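Side-chain contacts in conserved exported protein (Bacteroides fragilis, PDB 3CLW), which is of unknown substrate but probably hydrolyses O-glycosidic bonds as a TIM-barrel glycoside hydrolase: residues S23-W28 and L126-S131; D148-Q153 and Y208-E213; P183-E186 and Q190-A193; P230-G233 and Y237-E240. All coordinates share one frame; numbering follows the deposited sequence.

How the contacts relate
The contacts illustrate how the rim of a TIM barrel is assembled from short, dissimilar pieces, with contact 3 touching each of the others. T129 OG1 of contact 1 lies 2.8 Å from P183 O of contact 3, probably as a hydrogen bond, and the two centres are about 14 Å apart. Contacts 2 and 4 both have their centres about 12 Å from that of contact 3: I150 and M210 of the former pack on N184, while E231 and G233 of the latter pack on E186. Contacts 1, 3 and 4 gather where strands 6-25, 125-128, 178-182 and 226-232 end, the side on which TIM-barrel enzymes place their active sites. Contact 2 lies farther out.

Contact 1 of 4, residues S23-W28 and L126-S131; sequences SASDAW and LFFTNS
S25 and A27 approach the phenyl ring of F128 in quite different ways, and the difference shows how a single aromatic can serve polar and apolar neighbours together. The hydroxyl of S25 comes at the far end of the ring obliquely, OG lying 3.3 Å from F128 CZ and nearly as close to CE1. The methyl of A27 sits instead at the ring edge, near its plane, with CB 4.2 Å from F128 CZ. F128 reaches both because CG stands between the backbone N and the carbonyl carbon (chi1 76°), which sends the ring off strand 125-128 toward the end of strand 6-25. In S25 a chi1 of -177°, with OG anti to the nitrogen, brings the hydroxyl to the far end of that ring.

D26 lies farther off, and its carboxylate is engaged elsewhere, OD2 by the side chain of Q110 and OD1 by the backbone NH of N71. R69, on the strand running between these two in the barrel, adds a cation-pi interaction with F128. The ring is thus packed by van der Waals contact, with R69 probably adding an electrostatic contribution, while the acidic group beside it is kept occupied by its own donors.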
loop_
_atom_site.group_PDB
_atom_site.type_symbol
_atom_site.label_atom_id
_atom_site.label_comp_id
_atom_site.label_asym_id
_atom_site.label_seq_id
_atom_site.Cartn_x
_atom_site.Cartn_y
_atom_site.Cartn_z
ATOM N N SER A 23 3.221 2.248 -3.076
ATOM C CA SER A 23 2.054 3.047 -3.189
ATOM C C SER A 23 1.654 3.647 -1.850
ATOM O O SER A 23 2.234 3.321 -0.828
ATOM C CB SER A 23 0.930 2.199 -3.755
ATOM O OG SER A 23 -0.158 3.019 -4.145
ATOM N N ALA A 24 0.681 4.553 -1.889
ATOM C CA ALA A 24 -0.010 5.013 -0.692
ATOM C C ALA A 24 -1.387 5.482 -1.119
ATOM O O ALA A 24 -1.709 5.473 -2.300
ATOM C CB ALA A 24 0.768 6.146 0.010
ATOM N N SER A 25 -2.179 5.936 -0.160
ATOM C CA SER A 25 -3.582 6.196 -0.382
ATOM C C SER A 25 -3.917 7.687 -0.185
ATOM O O SER A 25 -3.347 8.354 0.682
ATOM C CB SER A 25 -4.358 5.292 0.595
ATOM O OG SER A 25 -5.736 5.410 0.412
ATOM N N ASP A 26 -4.834 8.195 -1.001
ATOM C CA ASP A 26 -5.339 9.569 -0.892
ATOM C C ASP A 26 -6.486 9.773 0.126
ATOM O O ASP A 26 -7.091 10.845 0.193
ATOM C CB ASP A 26 -5.781 10.036 -2.278
ATOM C CG ASP A 26 -7.182 9.570 -2.659
ATOM O OD1 ASP A 26 -7.776 8.714 -1.968
ATOM O OD2 ASP A 26 -7.700 10.106 -3.666
ATOM N N ALA A 27 -6.808 8.734 0.887
ATOM C CA ALA A 27 -8.121 8.682 1.570
ATOM C C ALA A 27 -8.280 9.805 2.605
ATOM O O ALA A 27 -7.306 10.149 3.325
ATOM C CB ALA A 27 -8.316 7.352 2.213
ATOM N N TRP A 28 -9.490 10.376 2.651
ATOM C CA TRP A 28 -9.923 11.281 3.717
ATOM C C TRP A 28 -9.315 12.678 3.656
ATOM O O TRP A 28 -10.046 13.638 3.472
ATOM C CB TRP A 28 -9.709 10.676 5.095
ATOM C CG TRP A 28 -10.422 9.382 5.310
ATOM C CD1 TRP A 28 -11.474 8.856 4.578
ATOM C CD2 TRP A 28 -10.130 8.422 6.337
ATOM N NE1 TRP A 28 -11.841 7.628 5.108
ATOM C CE2 TRP A 28 -11.033 7.349 6.184
ATOM C CE3 TRP A 28 -9.209 8.388 7.393
ATOM C CZ2 TRP A 28 -11.023 6.248 7.031
ATOM C CZ3 TRP A 28 -9.227 7.278 8.264
ATOM C CH2 TRP A 28 -10.118 6.237 8.068
ATOM N N LEU A 126 -4.760 3.363 -8.978
ATOM C CA LEU A 126 -5.734 2.353 -8.550
ATOM C C LEU A 126 -6.892 3.114 -7.944
ATOM O O LEU A 126 -6.674 4.033 -7.121
ATOM C CB LEU A 126 -5.128 1.363 -7.542
ATOM C CG LEU A 126 -6.001 0.222 -6.966
ATOM C CD1 LEU A 126 -5.148 -0.985 -6.518
ATOM C CD2 LEU A 126 -6.892 0.672 -5.828
ATOM N N PHE A 127 -8.108 2.769 -8.374
ATOM C CA PHE A 127 -9.364 3.303 -7.815
ATOM C C PHE A 127 -9.965 2.298 -6.844
ATOM O O PHE A 127 -10.165 1.123 -7.210
ATOM C CB PHE A 127 -10.366 3.532 -8.947
ATOM C CG PHE A 127 -10.174 4.824 -9.680
ATOM C CD1 PHE A 127 -11.162 5.296 -10.529
ATOM C CD2 PHE A 127 -9.003 5.591 -9.500
ATOM C CE1 PHE A 127 -10.982 6.509 -11.189
ATOM C CE2 PHE A 127 -8.834 6.823 -10.145
ATOM C CZ PHE A 127 -9.825 7.282 -10.984
ATOM N N PHE A 128 -10.251 2.737 -5.625
ATOM C CA PHE A 128 -10.810 1.843 -4.608
ATOM C C PHE A 128 -12.029 2.462 -3.935
ATOM O O PHE A 128 -12.107 3.682 -3.805
ATOM C CB PHE A 128 -9.762 1.344 -3.568
ATOM C CG PHE A 128 -9.376 2.366 -2.513
ATOM C CD1 PHE A 128 -8.406 3.330 -2.768
ATOM C CD2 PHE A 128 -9.987 2.357 -1.263
ATOM C CE1 PHE A 128 -8.029 4.281 -1.768
ATOM C CE2 PHE A 128 -9.652 3.311 -0.294
ATOM C CZ PHE A 128 -8.653 4.270 -0.550
ATOM N N THR A 129 -12.970 1.596 -3.539
ATOM C CA THR A 129 -14.162 1.968 -2.807
ATOM C C THR A 129 -14.238 1.232 -1.467
ATOM O O THR A 129 -13.815 0.049 -1.333
ATOM C CB THR A 129 -15.466 1.649 -3.576
ATOM O OG1 THR A 129 -15.353 0.353 -4.210
ATOM C CG2 THR A 129 -15.763 2.702 -4.601
ATOM N N ASN A 130 -14.782 1.980 -0.500
ATOM C CA ASN A 130 -15.110 1.554 0.830
ATOM C C ASN A 130 -16.600 1.260 0.982
ATOM O O ASN A 130 -17.028 0.621 1.941
ATOM C CB ASN A 130 -14.732 2.641 1.817
ATOM C CG ASN A 130 -13.277 2.651 2.094
ATOM O OD1 ASN A 130 -12.612 1.599 2.035
ATOM N ND2 ASN A 130 -12.744 3.834 2.382
ATOM N N SER A 131 -17.381 1.728 0.029
ATOM C CA SER A 131 -18.795 1.403 -0.002
ATOM C C SER A 131 -19.272 1.688 -1.406
ATOM O O SER A 131 -18.643 2.481 -2.145
ATOM C CB SER A 131 -19.583 2.249 1.036
ATOM O OG SER A 131 -20.987 2.282 0.785
#

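Contact 2 of 4, residues D148-Q153 and Y208-E213; sequences DCINLQ and YRMVEE
M210 meets I150 and L152 through different parts of one flexible side chain. Its sulfur faces the leucine, SD lying 4.1 Å from L152 CD2, and the two side chains cross obliquely. Nearer the helix backbone, M210 CG is 4.4 Å from I150 CD1, a looser approach at the tip of the isoleucine. In the methionine, chi1 (-85°, CG anti to the carbonyl carbon) places CG by I150, and the bend at chi2 (-43°) turns SD to L152, so that the thioether folds over toward the loop instead of extending straight from helix 204-221.

One step out, the loop shape decides where the two aliphatic groups stand. N151, between them in sequence, is the centre of an inverse gamma turn, closed by a weak bond of 2.9 Å from L152 N to I150 O. The turn leaves I150 and L152 both directed at the helix, with N151 pointing elsewhere. It is tied down in turn by several polar partners: D206 of the same helix accepts from I150 N, R138 donates to I150 O, and S139 and S200 bind N151. F157 and F160 of helix 157-173 also pack on M210, and F157 on I150.

The chemistry is therefore divided by layer. Dispersion forces alone join the three buried side chains, while hydrogen bonds, most of them from its backbone to neighbouring side chains, hold the loop that presents two of them.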
loop_
_atom_site.group_PDB
_atom_site.type_symbol
_atom_site.label_atom_id
_atom_site.label_comp_id
_atom_site.label_asym_id
_atom_site.label_seq_id
_atom_site.Cartn_x
_atom_site.Cartn_y
_atom_site.Cartn_z
ATOM N N ASP A 148 -24.744 -9.488 7.494
ATOM C CA ASP A 148 -25.289 -10.662 6.764
ATOM C C ASP A 148 -24.540 -10.981 5.477
ATOM O O ASP A 148 -24.225 -12.140 5.192
ATOM C CB ASP A 148 -26.774 -10.469 6.451
ATOM C CG ASP A 148 -27.613 -10.255 7.701
ATOM O OD1 ASP A 148 -27.188 -10.678 8.820
ATOM O OD2 ASP A 148 -28.696 -9.656 7.560
ATOM N N CYS A 149 -24.260 -9.923 4.720
ATOM C CA CYS A 149 -23.587 -9.960 3.442
ATOM C C CYS A 149 -23.331 -8.493 3.094
ATOM O O CYS A 149 -23.558 -7.599 3.907
ATOM C CB CYS A 149 -24.490 -10.590 2.382
ATOM S SG CYS A 149 -26.060 -9.720 2.146
ATOM N N ILE A 150 -22.879 -8.264 1.867
ATOM C CA ILE A 150 -22.490 -6.952 1.369
ATOM C C ILE A 150 -23.639 -5.978 1.535
ATOM O O ILE A 150 -24.794 -6.335 1.289
ATOM C CB ILE A 150 -22.048 -7.059 -0.109
ATOM C CG1 ILE A 150 -21.347 -5.769 -0.585
ATOM C CG2 ILE A 150 -23.238 -7.544 -1.014
ATOM C CD1 ILE A 150 -20.594 -5.903 -1.912
ATOM N N ASN A 151 -23.328 -4.762 1.999
ATOM C CA ASN A 151 -24.328 -3.702 2.060
ATOM C C ASN A 151 -24.559 -3.103 0.649
ATOM O O ASN A 151 -24.194 -1.947 0.371
ATOM C CB ASN A 151 -23.929 -2.626 3.087
ATOM C CG ASN A 151 -24.958 -1.510 3.212
ATOM O OD1 ASN A 151 -26.175 -1.759 3.223
ATOM N ND2 ASN A 151 -24.477 -0.260 3.316
ATOM N N LEU A 152 -25.117 -3.930 -0.225
ATOM C CA LEU A 152 -25.406 -3.586 -1.618
ATOM C C LEU A 152 -26.619 -4.390 -2.052
ATOM O O LEU A 152 -26.735 -5.564 -1.753
ATOM C CB LEU A 152 -24.205 -3.879 -2.541
ATOM C CG LEU A 152 -24.387 -3.687 -4.046
ATOM C CD1 LEU A 152 -24.544 -2.219 -4.423
ATOM C CD2 LEU A 152 -23.231 -4.276 -4.795
ATOM N N GLN A 153 -27.549 -3.740 -2.729
ATOM C CA GLN A 153 -28.750 -4.427 -3.121
ATOM C C GLN A 153 -28.457 -5.508 -4.163
ATOM O O GLN A 153 -27.490 -5.403 -4.944
ATOM C CB GLN A 153 -29.794 -3.413 -3.567
ATOM C CG GLN A 153 -30.286 -2.623 -2.397
ATOM C CD GLN A 153 -31.308 -1.595 -2.779
ATOM O OE1 GLN A 153 -31.221 -0.975 -3.839
ATOM N NE2 GLN A 153 -32.305 -1.413 -1.918
ATOM N N TYR A 208 -17.169 -12.641 -5.493
ATOM C CA TYR A 208 -17.207 -13.320 -6.779
ATOM C C TYR A 208 -18.125 -12.584 -7.751
ATOM O O TYR A 208 -17.772 -12.388 -8.918
ATOM C CB TYR A 208 -17.598 -14.817 -6.602
ATOM C CG TYR A 208 -17.760 -15.565 -7.905
ATOM C CD1 TYR A 208 -16.760 -16.383 -8.389
ATOM C CD2 TYR A 208 -18.929 -15.422 -8.669
ATOM C CE1 TYR A 208 -16.918 -17.069 -9.604
ATOM C CE2 TYR A 208 -19.103 -16.092 -9.887
ATOM C CZ TYR A 208 -18.102 -16.910 -10.344
ATOM O OH TYR A 208 -18.285 -17.575 -11.543
ATOM N N ARG A 209 -19.282 -12.159 -7.273
ATOM C CA ARG A 209 -20.210 -11.416 -8.116
ATOM C C ARG A 209 -19.636 -10.088 -8.564
ATOM O O ARG A 209 -19.791 -9.727 -9.721
ATOM C CB ARG A 209 -21.572 -11.174 -7.440
ATOM C CG ARG A 209 -22.503 -12.355 -7.439
ATOM C CD ARG A 209 -23.941 -11.942 -7.088
ATOM N NE ARG A 209 -24.671 -11.306 -8.203
ATOM C CZ ARG A 209 -25.847 -10.682 -8.066
ATOM N NH1 ARG A 209 -26.438 -10.575 -6.875
ATOM N NH2 ARG A 209 -26.442 -10.164 -9.120
ATOM N N MET A 210 -18.981 -9.358 -7.649
ATOM C CA MET A 210 -18.378 -8.099 -7.999
ATOM C C MET A 210 -17.320 -8.331 -9.075
ATOM O O MET A 210 -17.274 -7.618 -10.070
ATOM C CB MET A 210 -17.835 -7.372 -6.760
ATOM C CG MET A 210 -18.912 -6.504 -5.986
ATOM S SD MET A 210 -20.032 -5.516 -7.042
ATOM C CE MET A 210 -18.778 -4.613 -7.993
ATOM N N VAL A 211 -16.505 -9.366 -8.917
ATOM C CA VAL A 211 -15.524 -9.680 -9.955
ATOM C C VAL A 211 -16.212 -9.978 -11.297
ATOM O O VAL A 211 -15.846 -9.434 -12.324
ATOM C CB VAL A 211 -14.576 -10.820 -9.541
ATOM C CG1 VAL A 211 -13.661 -11.194 -10.703
ATOM C CG2 VAL A 211 -13.747 -10.391 -8.348
ATOM N N GLU A 212 -17.244 -10.806 -11.253
ATOM C CA GLU A 212 -17.966 -11.203 -12.434
ATOM C C GLU A 212 -18.555 -9.980 -13.136
ATOM O O GLU A 212 -18.376 -9.808 -14.350
ATOM C CB GLU A 212 -19.053 -12.210 -12.030
ATOM C CG GLU A 212 -20.026 -12.631 -13.110
ATOM C CD GLU A 212 -20.946 -13.782 -12.606
ATOM O OE1 GLU A 212 -21.631 -13.636 -11.543
ATOM O OE2 GLU A 212 -20.934 -14.849 -13.258
ATOM N N GLU A 213 -19.237 -9.121 -12.379
ATOM C CA GLU A 213 -19.850 -7.935 -12.976
ATOM C C GLU A 213 -18.825 -6.896 -13.482
ATOM O O GLU A 213 -19.003 -6.290 -14.564
ATOM C CB GLU A 213 -20.856 -7.302 -12.008
ATOM C CG GLU A 213 -22.039 -8.198 -11.656
ATOM C CD GLU A 213 -22.857 -8.674 -12.867
ATOM O OE1 GLU A 213 -22.960 -7.972 -13.895
ATOM O OE2 GLU A 213 -23.433 -9.777 -12.777
#

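Contact 3 of 4, residues P183-E186 and Q190-A193; sequences PNNE and QWHA
E186 and W191 lie on one loop, their CA atoms 9.0 Å apart, and a positive phi at E186 accompanies the turn that leaves its carbonyl facing the indole. W191 uses its ring N-H on that carbonyl: NE1 is 2.8 Å from E186 O, with an angle of 163° at the hydrogen. The oxygen lies in the plane of the indole, although the donor is tilted out of the plane of the carbonyl.

The side chain of E186 accompanies this bond along the benzene half of the ring. Its CG stands anti to the carbonyl carbon (chi1 -57°), and the extended chain beyond brings OE1 to 3.5 Å from W191 CZ2, the carboxylate and ring planes being 36° apart. N185 adds a lighter touch, its ND2 4.1 Å from W191 CZ2.

The other carboxylate oxygen, OE2, bonds to ND1 of H277, and Y279 packs against the same glutamate. The Asn-Glu pair after strand 178-182 is consistent with the position of the acid/base in related TIM-barrel glycosidases. Here the W191 bond fixes the backbone carbonyl of E186, and H277 probably restricts rotation of the carboxylate, which has W191 CZ2 as a close neighbour.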
loop_
_atom_site.group_PDB
_atom_site.type_symbol
_atom_site.label_atom_id
_atom_site.label_comp_id
_atom_site.label_asym_id
_atom_site.label_seq_id
_atom_site.Cartn_x
_atom_site.Cartn_y
_atom_site.Cartn_z
ATOM N N PRO A 183 -12.898 -3.114 -5.707
ATOM C CA PRO A 183 -14.295 -2.811 -5.338
ATOM C C PRO A 183 -14.609 -2.976 -3.847
ATOM O O PRO A 183 -15.548 -2.342 -3.334
ATOM C CB PRO A 183 -15.107 -3.809 -6.193
ATOM C CG PRO A 183 -14.193 -5.016 -6.291
ATOM C CD PRO A 183 -12.780 -4.426 -6.385
ATOM N N ASN A 184 -13.819 -3.770 -3.141
ATOM C CA ASN A 184 -14.156 -4.085 -1.744
ATOM C C ASN A 184 -12.960 -3.963 -0.822
ATOM O O ASN A 184 -11.853 -4.418 -1.168
ATOM C CB ASN A 184 -14.712 -5.510 -1.639
ATOM C CG ASN A 184 -16.013 -5.698 -2.422
ATOM O OD1 ASN A 184 -16.005 -5.824 -3.663
ATOM N ND2 ASN A 184 -17.148 -5.726 -1.693
ATOM N N ASN A 185 -13.181 -3.341 0.334
ATOM C CA ASN A 185 -12.143 -3.177 1.332
ATOM C C ASN A 185 -12.437 -3.957 2.595
ATOM O O ASN A 185 -13.554 -3.912 3.124
ATOM C CB ASN A 185 -12.011 -1.715 1.732
ATOM C CG ASN A 185 -10.911 -1.492 2.763
ATOM O OD1 ASN A 185 -9.760 -1.842 2.510
ATOM N ND2 ASN A 185 -11.254 -0.878 3.911
ATOM N N GLU A 186 -11.425 -4.642 3.095
ATOM C CA GLU A 186 -11.555 -5.417 4.328
ATOM C C GLU A 186 -12.971 -6.044 4.485
ATOM O O GLU A 186 -13.685 -5.753 5.432
ATOM C CB GLU A 186 -11.125 -4.557 5.521
ATOM C CG GLU A 186 -9.691 -4.047 5.358
ATOM C CD GLU A 186 -9.111 -3.349 6.588
ATOM O OE1 GLU A 186 -9.855 -3.045 7.525
ATOM O OE2 GLU A 186 -7.886 -3.120 6.627
ATOM N N GLN A 190 -16.355 -6.313 10.546
ATOM C CA GLN A 190 -17.671 -5.952 11.049
ATOM C C GLN A 190 -17.859 -4.444 10.958
ATOM O O GLN A 190 -17.809 -3.739 11.962
ATOM C CB GLN A 190 -17.888 -6.417 12.501
ATOM C CG GLN A 190 -19.352 -6.355 12.961
ATOM C CD GLN A 190 -19.507 -6.776 14.413
ATOM O OE1 GLN A 190 -19.198 -6.013 15.313
ATOM N NE2 GLN A 190 -19.969 -8.002 14.641
ATOM N N TRP A 191 -18.134 -3.969 9.750
ATOM C CA TRP A 191 -18.291 -2.545 9.479
ATOM C C TRP A 191 -19.547 -1.899 10.058
ATOM O O TRP A 191 -19.561 -0.679 10.291
ATOM C CB TRP A 191 -18.158 -2.296 7.978
ATOM C CG TRP A 191 -16.745 -2.550 7.563
ATOM C CD1 TRP A 191 -16.250 -3.667 6.913
ATOM C CD2 TRP A 191 -15.613 -1.704 7.825
ATOM N NE1 TRP A 191 -14.888 -3.557 6.750
ATOM C CE2 TRP A 191 -14.469 -2.357 7.280
ATOM C CE3 TRP A 191 -15.452 -0.449 8.465
ATOM C CZ2 TRP A 191 -13.173 -1.808 7.372
ATOM C CZ3 TRP A 191 -14.165 0.109 8.540
ATOM C CH2 TRP A 191 -13.046 -0.575 8.001
ATOM N N HIS A 192 -20.598 -2.684 10.301
ATOM C CA HIS A 192 -21.843 -2.078 10.817
ATOM C C HIS A 192 -21.692 -1.533 12.241
ATOM O O HIS A 192 -22.472 -0.681 12.654
ATOM C CB HIS A 192 -23.076 -3.001 10.677
ATOM C CG HIS A 192 -23.166 -4.069 11.721
ATOM N ND1 HIS A 192 -22.548 -5.296 11.591
ATOM C CD2 HIS A 192 -23.808 -4.096 12.915
ATOM C CE1 HIS A 192 -22.817 -6.040 12.653
ATOM N NE2 HIS A 192 -23.567 -5.328 13.476
ATOM N N ALA A 193 -20.676 -2.001 12.962
ATOM C CA ALA A 193 -20.315 -1.449 14.280
ATOM C C ALA A 193 -19.493 -0.116 14.258
ATOM O O ALA A 193 -19.019 0.342 15.313
ATOM C CB ALA A 193 -19.550 -2.516 15.094
#

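Contact 4 of 4, residues P230-G233 and Y237-E240; sequences PEVG and YLFE
V232 lays its two methyls over separate residues of the turn that follows, CG1 against Y237 and CG2 against L238. The first meeting is close to the backbone: V232 CG1 is 3.8 Å from Y237 CB, and V232 CB is almost as near to the same atom, so the tyrosine contributes its methylene and not its ring. The second is an encounter of branch ends, V232 CG2 lying 3.7 Å from L238 CD2. With CG1 anti to the carbonyl carbon (chi1 -76°), the valine splits its branches between the two neighbours. L238 leaves its backbone neither toward nor away from the strand; a chi2 of -176° carries CD1 on along the chain and turns CD2 to the valine. Y237 and L238 end a 3-10 segment, which offers consecutive side chains to one partner.

V232 ends strand 226-232, which in the TIM barrel runs parallel between strands 178-182 and 270-276. A cis peptide bond precedes P230 just before this end. E231, next in line, points away from the turn, and its carboxylate makes a salt bridge with R69 and hydrogen bonds with S182, S311 and H277. One strand end therefore gives its polar residue to the barrel mouth and its apolar one to the outer layer.

On that outer side, L238 packs on I251 and I252 of helix 251-256, on V274 and A276 of the next strand and on I295 of helix 285-300. N188, touched by both V232 and Y237, also accepts a hydrogen bond from G233 N.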
loop_
_atom_site.group_PDB
_atom_site.type_symbol
_atom_site.label_atom_id
_atom_site.label_comp_id
_atom_site.label_asym_id
_atom_site.label_seq_id
_atom_site.Cartn_x
_atom_site.Cartn_y
_atom_site.Cartn_z
ATOM N N PRO A 230 -8.711 -9.461 -2.514
ATOM C CA PRO A 230 -9.883 -9.065 -1.719
ATOM C C PRO A 230 -9.678 -7.947 -0.709
ATOM O O PRO A 230 -10.653 -7.531 -0.073
ATOM C CB PRO A 230 -10.235 -10.358 -0.989
ATOM C CG PRO A 230 -8.876 -10.993 -0.753
ATOM C CD PRO A 230 -7.959 -10.558 -1.865
ATOM N N GLU A 231 -8.442 -7.476 -0.527
ATOM C CA GLU A 231 -8.172 -6.396 0.452
ATOM C C GLU A 231 -8.612 -6.784 1.865
ATOM O O GLU A 231 -9.142 -5.940 2.630
ATOM C CB GLU A 231 -8.854 -5.073 0.055
ATOM C CG GLU A 231 -8.578 -4.621 -1.361
ATOM C CD GLU A 231 -7.368 -3.691 -1.484
ATOM O OE1 GLU A 231 -7.243 -3.042 -2.556
ATOM O OE2 GLU A 231 -6.551 -3.602 -0.525
ATOM N N VAL A 232 -8.395 -8.050 2.217
ATOM C CA VAL A 232 -8.694 -8.495 3.592
ATOM C C VAL A 232 -7.863 -7.746 4.662
ATOM O O VAL A 232 -6.668 -7.500 4.481
ATOM C CB VAL A 232 -8.608 -10.066 3.784
ATOM C CG1 VAL A 232 -9.877 -10.774 3.175
ATOM C CG2 VAL A 232 -7.327 -10.649 3.246
ATOM N N GLY A 233 -8.506 -7.400 5.768
ATOM C CA GLY A 233 -7.844 -6.610 6.806
ATOM C C GLY A 233 -6.698 -7.280 7.532
ATOM O O GLY A 233 -5.845 -6.616 8.117
ATOM N N TYR A 237 -7.151 -14.237 6.961
ATOM C CA TYR A 237 -8.298 -14.524 6.104
ATOM C C TYR A 237 -7.911 -15.086 4.731
ATOM O O TYR A 237 -8.771 -15.464 3.952
ATOM C CB TYR A 237 -9.153 -13.279 5.970
ATOM C CG TYR A 237 -9.846 -12.917 7.253
ATOM C CD1 TYR A 237 -11.045 -13.551 7.628
ATOM C CD2 TYR A 237 -9.314 -11.949 8.110
ATOM C CE1 TYR A 237 -11.679 -13.215 8.817
ATOM C CE2 TYR A 237 -9.947 -11.614 9.279
ATOM C CZ TYR A 237 -11.124 -12.252 9.640
ATOM O OH TYR A 237 -11.753 -11.901 10.822
ATOM N N LEU A 238 -6.620 -15.114 4.424
ATOM C CA LEU A 238 -6.175 -15.732 3.183
ATOM C C LEU A 238 -6.247 -17.284 3.247
ATOM O O LEU A 238 -6.207 -17.959 2.214
ATOM C CB LEU A 238 -4.765 -15.269 2.822
ATOM C CG LEU A 238 -4.629 -13.771 2.442
ATOM C CD1 LEU A 238 -3.251 -13.459 2.022
ATOM C CD2 LEU A 238 -5.634 -13.339 1.356
ATOM N N PHE A 239 -6.349 -17.800 4.468
ATOM C CA PHE A 239 -6.473 -19.217 4.755
ATOM C C PHE A 239 -7.747 -19.445 5.579
ATOM O O PHE A 239 -8.343 -18.508 6.062
ATOM C CB PHE A 239 -5.239 -19.679 5.521
ATOM C CG PHE A 239 -3.951 -19.043 5.039
ATOM C CD1 PHE A 239 -3.279 -19.541 3.923
ATOM C CD2 PHE A 239 -3.404 -17.948 5.708
ATOM C CE1 PHE A 239 -2.106 -18.964 3.486
ATOM C CE2 PHE A 239 -2.220 -17.368 5.258
ATOM C CZ PHE A 239 -1.580 -17.881 4.148
ATOM N N GLU A 240 -8.188 -20.692 5.707
ATOM C CA GLU A 240 -9.444 -20.992 6.408
ATOM C C GLU A 240 -9.207 -20.868 7.899
ATOM O O GLU A 240 -8.216 -21.405 8.397
ATOM C CB GLU A 240 -9.928 -22.408 6.051
ATOM C CG GLU A 240 -11.367 -22.724 6.475
ATOM C CD GLU A 240 -11.842 -24.106 5.982
ATOM O OE1 GLU A 240 -11.007 -25.027 5.808
ATOM O OE2 GLU A 240 -13.056 -24.271 5.760
#